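Local structure of transcription termination factor FttA (Methanosarcina mazei, 2XR1) at residues B[200-205]-B[339-344]; B[316-319]-B[323-326]; B[450-455]-B[486-491]; B[493-498]-B[516-521]. The protein probably terminates transcription genome-wide as a zinc-dependent ribonuclease, cutting nascent RNA at the exit channel of RNA polymerase and degrading the released transcript from its 5' end. All blocks are in the same frame, centred on the assembly; numbering follows the deposited sequence.

In the fold
Interactions 1 and 2 both belong to the metallo-beta-lactamase domain and share a sheet: strand 323-329 pairs with strand 337-343, His342 N lying 2.8 Å from Lys324 O, a probable hydrogen bond, and the centres of the two interactions are about 10 Å apart. Interactions 3 and 4 lie in the beta-CASP domain on the other side of the chain's centre, about 12 Å apart between centres and joined by the direct run from strand 486-489 into helix 492-500. Nearest atoms of interactions 1 and 3 are still about 21 Å apart. Of the four, interaction 3 comes near the two-zinc site: the side chain of Met450 is about 12 Å from that of zinc ligand His247.

Interaction 1: residues B[200-205]-B[339-344]; sequences FLLSTP and SHFHIG
Leu202 and Phe341 face each other from two strands whose backbones stay well apart, their CA atoms 9.4 Å from each other; Thr204 CA and Ile343 CA are 8.5 Å apart. Such spacing is too wide for backbone pairing, and the segments 200-205 and 339-344 meet through side chains alone, burying 173 Å² in total. Leu202, Thr204, Phe341 and Ile343, alternate residues on each segment, all send their CB atoms toward the opposite segment. The two strands belong to different sheets, 199-203 hydrogen-bonding to 208-211 and 337-343 to 348-352, so this is the interior between the facing sheets of the alpha-beta/beta-alpha metallo-beta-lactamase fold. The main contact is a CH-pi interaction: Leu202 CD2 sits 3.8 Å from the centroid of the Phe341 ring, 17° off the ring normal, and is displaced toward the CG side, with Phe341 CG at 3.6 Å. The two side chains run antiparallel alongside one another. The other branch of the leucine works separately, Leu202 CD1 meeting Ile343 CD1 tip to tip at 4.1 Å. Further along, the methyls Thr204 CG2 and Ile343 CG2 approach end-on at 3.9 Å. A chi1 of 80° keeps Thr204 CG2 on the apolar side and tucks OG1 back against the main chain; OG1 hydrogen-bonds to Asp322 and to the backbone N of Glu206.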
loop_
_atom_site.group_PDB
_atom_site.type_symbol
_atom_site.label_atom_id
_atom_site.label_comp_id
_atom_site.label_asym_id
_atom_site.label_seq_id
_atom_site.Cartn_x
_atom_site.Cartn_y
_atom_site.Cartn_z
ATOM N N PHE B 200 -6.592 -9.986 0.311
ATOM C CA PHE B 200 -6.875 -8.574 0.121
ATOM C C PHE B 200 -6.862 -7.871 1.468
ATOM O O PHE B 200 -7.221 -8.430 2.513
ATOM C CB PHE B 200 -8.245 -8.404 -0.555
ATOM C CG PHE B 200 -8.275 -8.883 -1.956
ATOM C CD1 PHE B 200 -7.954 -8.005 -3.023
ATOM C CD2 PHE B 200 -8.549 -10.197 -2.240
ATOM C CE1 PHE B 200 -7.937 -8.448 -4.331
ATOM C CE2 PHE B 200 -8.515 -10.657 -3.578
ATOM C CZ PHE B 200 -8.215 -9.782 -4.623
ATOM N N LEU B 201 -6.467 -6.618 1.477
ATOM C CA LEU B 201 -6.502 -5.867 2.739
ATOM C C LEU B 201 -7.494 -4.753 2.582
ATOM O O LEU B 201 -7.351 -3.998 1.674
ATOM C CB LEU B 201 -5.144 -5.313 3.075
ATOM C CG LEU B 201 -5.064 -4.738 4.479
ATOM C CD1 LEU B 201 -5.023 -5.865 5.467
ATOM C CD2 LEU B 201 -3.825 -3.708 4.595
ATOM N N LEU B 202 -8.516 -4.695 3.433
ATOM C CA LEU B 202 -9.446 -3.572 3.496
ATOM C C LEU B 202 -9.025 -2.785 4.703
ATOM O O LEU B 202 -8.839 -3.352 5.750
ATOM C CB LEU B 202 -10.872 -4.075 3.666
ATOM C CG LEU B 202 -11.992 -3.124 4.060
ATOM C CD1 LEU B 202 -12.255 -2.027 3.028
ATOM C CD2 LEU B 202 -13.236 -4.012 4.298
ATOM N N SER B 203 -8.844 -1.479 4.569
ATOM C CA SER B 203 -8.297 -0.734 5.664
ATOM C C SER B 203 -8.957 0.619 5.795
ATOM O O SER B 203 -9.476 1.189 4.810
ATOM C CB SER B 203 -6.766 -0.621 5.573
ATOM O OG SER B 203 -6.374 0.396 4.672
ATOM N N THR B 204 -8.972 1.089 7.050
ATOM C CA THR B 204 -9.485 2.396 7.389
ATOM C C THR B 204 -8.446 2.959 8.320
ATOM O O THR B 204 -7.448 2.326 8.562
ATOM C CB THR B 204 -10.875 2.314 8.076
ATOM O OG1 THR B 204 -10.740 1.975 9.477
ATOM C CG2 THR B 204 -11.723 1.322 7.362
ATOM N N PRO B 205 -8.665 4.165 8.819
ATOM C CA PRO B 205 -7.685 4.680 9.764
ATOM C C PRO B 205 -7.615 3.895 11.067
ATOM O O PRO B 205 -6.579 3.937 11.754
ATOM C CB PRO B 205 -8.147 6.127 10.015
ATOM C CG PRO B 205 -8.944 6.501 8.817
ATOM C CD PRO B 205 -9.515 5.219 8.238
ATOM N N SER B 339 -19.310 -11.141 1.096
ATOM C CA SER B 339 -18.974 -10.421 2.288
ATOM C C SER B 339 -19.310 -8.965 2.133
ATOM O O SER B 339 -18.726 -8.303 1.317
ATOM C CB SER B 339 -17.512 -10.641 2.541
ATOM O OG SER B 339 -17.347 -12.051 2.724
ATOM N N HIS B 340 -20.284 -8.497 2.888
ATOM C CA HIS B 340 -20.634 -7.098 2.904
ATOM C C HIS B 340 -20.033 -6.378 4.134
ATOM O O HIS B 340 -20.250 -6.797 5.280
ATOM C CB HIS B 340 -22.166 -6.983 2.902
ATOM C CG HIS B 340 -22.678 -5.588 2.913
ATOM N ND1 HIS B 340 -22.858 -4.875 4.074
ATOM C CD2 HIS B 340 -23.062 -4.772 1.907
ATOM C CE1 HIS B 340 -23.311 -3.670 3.779
ATOM N NE2 HIS B 340 -23.436 -3.577 2.467
ATOM N N PHE B 341 -19.305 -5.303 3.891
ATOM C CA PHE B 341 -18.682 -4.516 4.943
ATOM C C PHE B 341 -19.249 -3.123 4.985
ATOM O O PHE B 341 -19.148 -2.369 3.998
ATOM C CB PHE B 341 -17.206 -4.375 4.688
ATOM C CG PHE B 341 -16.458 -5.649 4.771
ATOM C CD1 PHE B 341 -15.941 -6.081 5.971
ATOM C CD2 PHE B 341 -16.246 -6.419 3.655
ATOM C CE1 PHE B 341 -15.215 -7.207 6.040
ATOM C CE2 PHE B 341 -15.520 -7.589 3.737
ATOM C CZ PHE B 341 -15.022 -7.971 4.926
ATOM N N HIS B 342 -19.808 -2.787 6.136
ATOM C CA HIS B 342 -20.494 -1.519 6.377
ATOM C C HIS B 342 -19.525 -0.749 7.221
ATOM O O HIS B 342 -19.215 -1.179 8.332
ATOM C CB HIS B 342 -21.816 -1.795 7.129
ATOM C CG HIS B 342 -22.597 -0.578 7.509
ATOM N ND1 HIS B 342 -22.866 0.446 6.632
ATOM C CD2 HIS B 342 -23.225 -0.248 8.663
ATOM C CE1 HIS B 342 -23.572 1.378 7.247
ATOM N NE2 HIS B 342 -23.807 0.978 8.482
ATOM N N ILE B 343 -18.993 0.343 6.673
ATOM C CA ILE B 343 -17.918 1.096 7.310
ATOM C C ILE B 343 -18.417 2.383 7.873
ATOM O O ILE B 343 -19.009 3.189 7.179
ATOM C CB ILE B 343 -16.796 1.372 6.297
ATOM C CG1 ILE B 343 -16.489 0.063 5.526
ATOM C CG2 ILE B 343 -15.560 2.047 6.991
ATOM C CD1 ILE B 343 -15.113 -0.125 5.194
ATOM N N GLY B 344 -18.173 2.579 9.158
ATOM C CA GLY B 344 -18.627 3.780 9.869
ATOM C C GLY B 344 -20.120 3.806 10.118
ATOM O O GLY B 344 -20.758 2.776 10.132
#

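Interaction 2: residues B[316-319]-B[323-326]; sequences VTDI and IKLT
Thr317 and Leu325 form the antiparallel hydrogen-bonded pair of a beta hairpin, strands 317-320 and 323-329, at the edge of one metallo-beta-lactamase sheet. Leu325 N gives Thr317 O a nearly straight bond (171° at the hydrogen), whereas the return bond from Thr317 N to Leu325 O is more bent. On the face carrying Asp318 and Lys324, a non-hydrogen-bonded pair, the two side chains run side by side in the same direction. Lys324 is extended up to CE and then bends at chi4 (46°), bringing NZ to 3.3 Å from Asp318 OD1 in a salt bridge. Its aliphatic part also packs on the neighbouring strand, Lys324 CD lying 3.7 Å from Val316 CG1. Ile319 adopts chi1 of 60°, with CG1 between the backbone N and carbonyl carbon; from there its chain extends across Ile323 CG2 and Leu325. All three residues lie against Phe341 of strand 337-343, and Ile319 and Leu325 also against Ile242 of strand 240-242, which places these side chains in the core between the sheets. Thr317 OG1 hydrogen-bonds to Glu315 O. The terminal methyl of the isoleucine, Ile319 CD1, rests 3.9 Å from Leu325 CB.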
loop_
_atom_site.group_PDB
_atom_site.type_symbol
_atom_site.label_atom_id
_atom_site.label_comp_id
_atom_site.label_asym_id
_atom_site.label_seq_id
_atom_site.Cartn_x
_atom_site.Cartn_y
_atom_site.Cartn_z
ATOM N N VAL B 316 -25.414 -9.560 11.156
ATOM C CA VAL B 316 -24.609 -8.353 11.138
ATOM C C VAL B 316 -23.723 -8.302 12.354
ATOM O O VAL B 316 -24.215 -8.318 13.460
ATOM C CB VAL B 316 -25.480 -7.060 11.164
ATOM C CG1 VAL B 316 -24.601 -5.843 11.048
ATOM C CG2 VAL B 316 -26.511 -7.088 10.052
ATOM N N THR B 317 -22.424 -8.159 12.137
ATOM C CA THR B 317 -21.433 -8.475 13.153
ATOM C C THR B 317 -20.379 -7.378 13.210
ATOM O O THR B 317 -19.696 -7.122 12.223
ATOM C CB THR B 317 -20.780 -9.825 12.773
ATOM O OG1 THR B 317 -21.817 -10.799 12.629
ATOM C CG2 THR B 317 -19.782 -10.321 13.797
ATOM N N ASP B 318 -20.309 -6.689 14.355
ATOM C CA ASP B 318 -19.243 -5.726 14.598
ATOM C C ASP B 318 -17.929 -6.519 14.664
ATOM O O ASP B 318 -17.758 -7.324 15.567
ATOM C CB ASP B 318 -19.434 -4.972 15.916
ATOM C CG ASP B 318 -20.790 -4.275 16.019
ATOM O OD1 ASP B 318 -21.135 -3.560 15.062
ATOM O OD2 ASP B 318 -21.505 -4.400 17.067
ATOM N N ILE B 319 -17.035 -6.323 13.690
ATOM C CA ILE B 319 -15.719 -6.934 13.728
ATOM C C ILE B 319 -14.590 -5.955 14.077
ATOM O O ILE B 319 -13.442 -6.356 14.218
ATOM C CB ILE B 319 -15.377 -7.675 12.433
ATOM C CG1 ILE B 319 -15.391 -6.726 11.228
ATOM C CG2 ILE B 319 -16.318 -8.854 12.309
ATOM C CD1 ILE B 319 -14.986 -7.391 9.903
ATOM N N ILE B 323 -16.356 -1.184 11.590
ATOM C CA ILE B 323 -16.694 -2.088 10.510
ATOM C C ILE B 323 -17.677 -3.148 10.961
ATOM O O ILE B 323 -17.436 -3.800 11.962
ATOM C CB ILE B 323 -15.457 -2.760 9.908
ATOM C CG1 ILE B 323 -14.432 -1.713 9.501
ATOM C CG2 ILE B 323 -15.852 -3.588 8.686
ATOM C CD1 ILE B 323 -13.232 -2.301 8.876
ATOM N N LYS B 324 -18.783 -3.267 10.228
ATOM C CA LYS B 324 -19.757 -4.324 10.446
ATOM C C LYS B 324 -19.760 -5.224 9.243
ATOM O O LYS B 324 -19.810 -4.743 8.127
ATOM C CB LYS B 324 -21.153 -3.751 10.607
ATOM C CG LYS B 324 -21.399 -3.162 11.935
ATOM C CD LYS B 324 -22.835 -2.742 12.064
ATOM C CE LYS B 324 -23.080 -1.884 13.336
ATOM N NZ LYS B 324 -22.036 -0.814 13.490
ATOM N N LEU B 325 -19.738 -6.519 9.480
ATOM C CA LEU B 325 -19.685 -7.539 8.429
ATOM C C LEU B 325 -20.968 -8.359 8.417
ATOM O O LEU B 325 -21.510 -8.691 9.482
ATOM C CB LEU B 325 -18.528 -8.494 8.696
ATOM C CG LEU B 325 -18.514 -9.807 7.887
ATOM C CD1 LEU B 325 -18.329 -9.545 6.383
ATOM C CD2 LEU B 325 -17.445 -10.802 8.408
ATOM N N THR B 326 -21.452 -8.649 7.199
ATOM C CA THR B 326 -22.586 -9.561 6.973
ATOM C C THR B 326 -22.265 -10.532 5.853
ATOM O O THR B 326 -21.947 -10.115 4.726
ATOM C CB THR B 326 -23.853 -8.854 6.546
ATOM O OG1 THR B 326 -23.978 -7.592 7.196
ATOM C CG2 THR B 326 -25.086 -9.721 6.880
#

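Interaction 3: residues B[450-455]-B[486-491]; sequences MIWEAT and FKPVDS
Trp452 and Pro488 meet through a CH-pi contact in which Pro488 CG stands over the indole. It is 3.7 Å from the centroid of the five-membered ring and only 5° off the normal, hence almost directly above the pyrrole part; Pro488 CB adds a second approach, 3.9 Å from Trp452 CG. A chi1 of -178° places the indole under Pro488. The single polar link joins Met450 N to Asp490 OD1 at 3.1 Å. The donor comes to the syn side of the carboxylate, 31° out of its plane. Gly449 N adds a weak bond to the same oxygen, so adjacent backbone amides converge on it just before helix 451-460, where Met450 is the N-cap residue.

Farther out, Leu447 of strand 445-448 and Ile143 touch the Trp452 side chain. Backbone hydrogen bonds between Lys487, Val489 and strand 445-448 flank Pro488 and probably help to hold it, while Ser491 OG caps the next helix at Ala494 N. Strand 486-489 is the outermost strand of a parallel sheet and helix 451-460 follows its neighbour, the alternating strand-helix architecture of the beta-CASP domain.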
loop_
_atom_site.group_PDB
_atom_site.type_symbol
_atom_site.label_atom_id
_atom_site.label_comp_id
_atom_site.label_asym_id
_atom_site.label_seq_id
_atom_site.Cartn_x
_atom_site.Cartn_y
_atom_site.Cartn_z
ATOM N N MET B 450 -10.802 -37.525 0.140
ATOM C CA MET B 450 -11.610 -36.661 1.033
ATOM C C MET B 450 -12.955 -36.163 0.479
ATOM O O MET B 450 -13.685 -35.436 1.166
ATOM C CB MET B 450 -10.822 -35.464 1.601
ATOM C CG MET B 450 -9.464 -35.774 2.203
ATOM S SD MET B 450 -9.528 -36.833 3.621
ATOM C CE MET B 450 -9.066 -35.640 4.910
ATOM N N ILE B 451 -13.317 -36.592 -0.721
ATOM C CA ILE B 451 -14.602 -36.222 -1.284
ATOM C C ILE B 451 -15.726 -36.645 -0.380
ATOM O O ILE B 451 -16.629 -35.853 -0.081
ATOM C CB ILE B 451 -14.824 -36.841 -2.662
ATOM C CG1 ILE B 451 -13.919 -36.148 -3.675
ATOM C CG2 ILE B 451 -16.271 -36.701 -3.085
ATOM C CD1 ILE B 451 -13.957 -36.811 -4.997
ATOM N N TRP B 452 -15.675 -37.898 0.050
ATOM C CA TRP B 452 -16.741 -38.482 0.845
ATOM C C TRP B 452 -16.927 -37.810 2.216
ATOM O O TRP B 452 -18.036 -37.487 2.622
ATOM C CB TRP B 452 -16.448 -39.955 1.050
ATOM C CG TRP B 452 -17.501 -40.664 1.808
ATOM C CD1 TRP B 452 -17.371 -41.265 2.999
ATOM C CD2 TRP B 452 -18.870 -40.808 1.417
ATOM N NE1 TRP B 452 -18.562 -41.809 3.379
ATOM C CE2 TRP B 452 -19.509 -41.530 2.431
ATOM C CE3 TRP B 452 -19.618 -40.380 0.302
ATOM C CZ2 TRP B 452 -20.871 -41.869 2.377
ATOM C CZ3 TRP B 452 -20.967 -40.703 0.242
ATOM C CH2 TRP B 452 -21.582 -41.447 1.284
ATOM N N GLU B 453 -15.840 -37.630 2.948
ATOM C CA GLU B 453 -15.872 -36.870 4.192
ATOM C C GLU B 453 -16.379 -35.437 3.969
ATOM O O GLU B 453 -17.138 -34.900 4.801
ATOM C CB GLU B 453 -14.482 -36.874 4.816
ATOM C CG GLU B 453 -14.328 -36.112 6.135
ATOM C CD GLU B 453 -15.315 -36.510 7.200
ATOM O OE1 GLU B 453 -15.459 -37.745 7.488
ATOM O OE2 GLU B 453 -15.928 -35.569 7.748
ATOM N N ALA B 454 -16.000 -34.824 2.842
ATOM C CA ALA B 454 -16.502 -33.474 2.493
ATOM C C ALA B 454 -18.005 -33.493 2.286
ATOM O O ALA B 454 -18.704 -32.540 2.611
ATOM C CB ALA B 454 -15.833 -32.954 1.285
ATOM N N THR B 455 -18.500 -34.602 1.764
ATOM C CA THR B 455 -19.912 -34.746 1.481
ATOM C C THR B 455 -20.658 -34.955 2.761
ATOM O O THR B 455 -21.715 -34.393 2.939
ATOM C CB THR B 455 -20.159 -35.938 0.519
ATOM O OG1 THR B 455 -19.420 -35.721 -0.709
ATOM C CG2 THR B 455 -21.634 -36.066 0.220
ATOM N N PHE B 486 -22.230 -45.200 -4.874
ATOM C CA PHE B 486 -20.997 -44.519 -4.459
ATOM C C PHE B 486 -20.193 -45.421 -3.566
ATOM O O PHE B 486 -20.733 -45.957 -2.651
ATOM C CB PHE B 486 -21.282 -43.225 -3.716
ATOM C CG PHE B 486 -22.040 -42.228 -4.511
ATOM C CD1 PHE B 486 -21.543 -41.763 -5.706
ATOM C CD2 PHE B 486 -23.243 -41.720 -4.053
ATOM C CE1 PHE B 486 -22.242 -40.822 -6.443
ATOM C CE2 PHE B 486 -23.931 -40.797 -4.778
ATOM C CZ PHE B 486 -23.431 -40.354 -5.981
ATOM N N LYS B 487 -18.909 -45.581 -3.855
ATOM C CA LYS B 487 -18.024 -46.401 -3.059
ATOM C C LYS B 487 -16.833 -45.551 -2.686
ATOM O O LYS B 487 -16.039 -45.216 -3.533
ATOM C CB LYS B 487 -17.527 -47.644 -3.833
ATOM C CG LYS B 487 -18.567 -48.473 -4.594
ATOM C CD LYS B 487 -19.592 -49.103 -3.700
ATOM C CE LYS B 487 -20.433 -50.129 -4.455
ATOM N NZ LYS B 487 -21.141 -49.463 -5.591
ATOM N N PRO B 488 -16.671 -45.211 -1.412
ATOM C CA PRO B 488 -15.495 -44.411 -1.073
ATOM C C PRO B 488 -14.227 -45.236 -0.975
ATOM O O PRO B 488 -14.272 -46.434 -0.773
ATOM C CB PRO B 488 -15.844 -43.831 0.309
ATOM C CG PRO B 488 -17.244 -44.269 0.600
ATOM C CD PRO B 488 -17.485 -45.481 -0.226
ATOM N N VAL B 489 -13.100 -44.564 -1.087
ATOM C CA VAL B 489 -11.789 -45.197 -0.991
ATOM C C VAL B 489 -10.827 -44.144 -0.517
ATOM O O VAL B 489 -10.710 -43.090 -1.153
ATOM C CB VAL B 489 -11.282 -45.677 -2.384
ATOM C CG1 VAL B 489 -12.090 -45.063 -3.533
ATOM C CG2 VAL B 489 -9.802 -45.358 -2.555
ATOM N N ASP B 490 -10.165 -44.379 0.602
ATOM C CA ASP B 490 -9.061 -43.491 1.015
ATOM C C ASP B 490 -7.877 -44.325 1.547
ATOM O O ASP B 490 -6.719 -43.872 1.498
ATOM C CB ASP B 490 -9.548 -42.394 1.987
ATOM C CG ASP B 490 -10.498 -41.357 1.308
ATOM O OD1 ASP B 490 -10.047 -40.553 0.446
ATOM O OD2 ASP B 490 -11.713 -41.352 1.655
ATOM N N SER B 491 -8.154 -45.545 2.021
ATOM C CA SER B 491 -7.133 -46.584 2.012
ATOM C C SER B 491 -6.387 -46.578 0.665
ATOM O O SER B 491 -7.002 -46.514 -0.400
ATOM C CB SER B 491 -7.755 -47.959 2.191
ATOM O OG SER B 491 -6.828 -48.970 1.827
#

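Interaction 4: residues B[493-498]-B[516-521]; sequences EARQKI and GGPVME
Arg495 of helix 492-500 reaches across to Pro518 and Glu521 at the start of helix 518-526, and van der Waals packing comes first. Pro518 CB lies over one face of the guanidinium, 3.5 Å from Arg495 NE and 3.9 Å from Arg495 CZ. The arginine chain is extended through chi1 (-169°) and chi2 and then turns at chi3 (-51°), which brings one face of the guanidinium over Pro518 CB.

Both helices flank the parallel beta-CASP sheet. Helix 492-500 follows the outermost strand 486-489, and helix 518-526 comes after strand 506-509, so the contact joins the helices that follow two strands of the sheet. Strand 445-448 lies between those strands, and its Asp448 also touches Pro518.

Among the charged groups, the salt-bridge partner of Arg495 is this same Asp448, whose OD2 forms the salt bridge with Arg495 NE. Glu521 contributes a longer-range attraction: Arg495 NH1 and Glu521 OE1 are 4.1 Å apart, with the oxygen well out of the guanidinium plane and no N-H directed at it. That distance and that position put the pair beyond a salt bridge. The guanidinium and carboxylate planes are turned 53° from each other, and the two side chains cross at about a right angle. Arg495 CD lies against the carboxylate carbon, 4.0 Å from Glu521 CD.

The remaining polar approach is looser. Gln496 NE2 stays 4.1 Å from Glu521 OE2, too far for a bond. On the same amide, Gln496 OE1 makes a weak hydrogen bond to Gln500 NE2.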
loop_
_atom_site.group_PDB
_atom_site.type_symbol
_atom_site.label_atom_id
_atom_site.label_comp_id
_atom_site.label_asym_id
_atom_site.label_seq_id
_atom_site.Cartn_x
_atom_site.Cartn_y
_atom_site.Cartn_z
ATOM N N GLU B 493 -4.562 -49.290 0.093
ATOM C CA GLU B 493 -4.815 -50.696 -0.225
ATOM C C GLU B 493 -6.082 -50.867 -1.092
ATOM O O GLU B 493 -6.117 -51.696 -1.993
ATOM C CB GLU B 493 -4.949 -51.539 1.048
ATOM C CG GLU B 493 -3.787 -51.431 2.071
ATOM C CD GLU B 493 -2.590 -52.325 1.753
ATOM O OE1 GLU B 493 -1.843 -52.014 0.794
ATOM O OE2 GLU B 493 -2.393 -53.337 2.482
ATOM N N ALA B 494 -7.114 -50.084 -0.812
ATOM C CA ALA B 494 -8.370 -50.130 -1.572
ATOM C C ALA B 494 -8.204 -49.577 -2.996
ATOM O O ALA B 494 -8.787 -50.105 -3.945
ATOM C CB ALA B 494 -9.470 -49.339 -0.829
ATOM N N ARG B 495 -7.431 -48.497 -3.117
ATOM C CA ARG B 495 -7.080 -47.904 -4.413
ATOM C C ARG B 495 -6.515 -48.933 -5.396
ATOM O O ARG B 495 -6.938 -49.002 -6.550
ATOM C CB ARG B 495 -6.055 -46.781 -4.213
ATOM C CG ARG B 495 -5.814 -45.942 -5.442
ATOM C CD ARG B 495 -5.151 -44.605 -5.118
ATOM N NE ARG B 495 -5.852 -43.875 -4.069
ATOM C CZ ARG B 495 -5.373 -43.596 -2.857
ATOM N NH1 ARG B 495 -4.158 -43.968 -2.496
ATOM N NH2 ARG B 495 -6.126 -42.910 -1.998
ATOM N N GLN B 496 -5.565 -49.735 -4.926
ATOM C CA GLN B 496 -4.909 -50.710 -5.789
ATOM C C GLN B 496 -5.877 -51.751 -6.345
ATOM O O GLN B 496 -5.690 -52.215 -7.463
ATOM C CB GLN B 496 -3.759 -51.400 -5.061
ATOM C CG GLN B 496 -2.604 -50.459 -4.710
ATOM C CD GLN B 496 -1.825 -49.966 -5.933
ATOM O OE1 GLN B 496 -1.223 -50.758 -6.657
ATOM N NE2 GLN B 496 -1.805 -48.658 -6.139
ATOM N N LYS B 497 -6.916 -52.090 -5.586
ATOM C CA LYS B 497 -7.907 -53.079 -6.029
ATOM C C LYS B 497 -8.735 -52.589 -7.204
ATOM O O LYS B 497 -9.150 -53.406 -8.040
ATOM C CB LYS B 497 -8.848 -53.493 -4.885
ATOM C CG LYS B 497 -9.972 -54.471 -5.309
ATOM C CD LYS B 497 -10.751 -55.036 -4.124
ATOM C CE LYS B 497 -11.932 -55.906 -4.584
ATOM N NZ LYS B 497 -11.565 -56.961 -5.579
ATOM N N ILE B 498 -8.992 -51.280 -7.256
ATOM C CA ILE B 498 -9.655 -50.680 -8.413
ATOM C C ILE B 498 -8.711 -50.754 -9.591
ATOM O O ILE B 498 -9.126 -51.090 -10.699
ATOM C CB ILE B 498 -10.051 -49.185 -8.190
ATOM C CG1 ILE B 498 -11.147 -49.075 -7.150
ATOM C CG2 ILE B 498 -10.553 -48.521 -9.493
ATOM C CD1 ILE B 498 -11.161 -47.742 -6.471
ATOM N N GLY B 516 -1.927 -33.066 -8.419
ATOM C CA GLY B 516 -1.501 -34.191 -7.614
ATOM C C GLY B 516 -2.675 -34.941 -7.054
ATOM O O GLY B 516 -3.810 -34.719 -7.448
ATOM N N GLY B 517 -2.396 -35.823 -6.107
ATOM C CA GLY B 517 -3.442 -36.574 -5.432
ATOM C C GLY B 517 -3.652 -37.919 -6.086
ATOM O O GLY B 517 -2.952 -38.274 -7.033
ATOM N N PRO B 518 -4.607 -38.691 -5.573
ATOM C CA PRO B 518 -4.845 -40.029 -6.091
ATOM C C PRO B 518 -5.244 -40.065 -7.581
ATOM O O PRO B 518 -5.049 -41.091 -8.229
ATOM C CB PRO B 518 -5.985 -40.547 -5.195
ATOM C CG PRO B 518 -6.624 -39.301 -4.635
ATOM C CD PRO B 518 -5.487 -38.367 -4.441
ATOM N N VAL B 519 -5.780 -38.973 -8.132
ATOM C CA VAL B 519 -6.185 -38.985 -9.541
ATOM C C VAL B 519 -4.977 -39.232 -10.461
ATOM O O VAL B 519 -5.103 -39.721 -11.583
ATOM C CB VAL B 519 -6.957 -37.696 -9.950
ATOM C CG1 VAL B 519 -6.025 -36.509 -10.161
ATOM C CG2 VAL B 519 -7.784 -37.952 -11.193
ATOM N N MET B 520 -3.801 -38.878 -9.972
ATOM C CA MET B 520 -2.581 -39.151 -10.692
ATOM C C MET B 520 -2.214 -40.645 -10.686
ATOM O O MET B 520 -1.686 -41.155 -11.673
ATOM C CB MET B 520 -1.455 -38.269 -10.157
ATOM C CG MET B 520 -1.639 -36.779 -10.493
ATOM S SD MET B 520 -1.890 -36.474 -12.274
ATOM C CE MET B 520 -3.666 -36.601 -12.398
ATOM N N GLU B 521 -2.524 -41.344 -9.604
ATOM C CA GLU B 521 -2.357 -42.793 -9.583
ATOM C C GLU B 521 -3.328 -43.433 -10.575
ATOM O O GLU B 521 -2.932 -44.258 -11.382
ATOM C CB GLU B 521 -2.543 -43.379 -8.167
ATOM C CG GLU B 521 -1.237 -43.770 -7.460
ATOM C CD GLU B 521 -1.332 -43.688 -5.929
ATOM O OE1 GLU B 521 -1.693 -42.597 -5.431
ATOM O OE2 GLU B 521 -1.042 -44.686 -5.215
#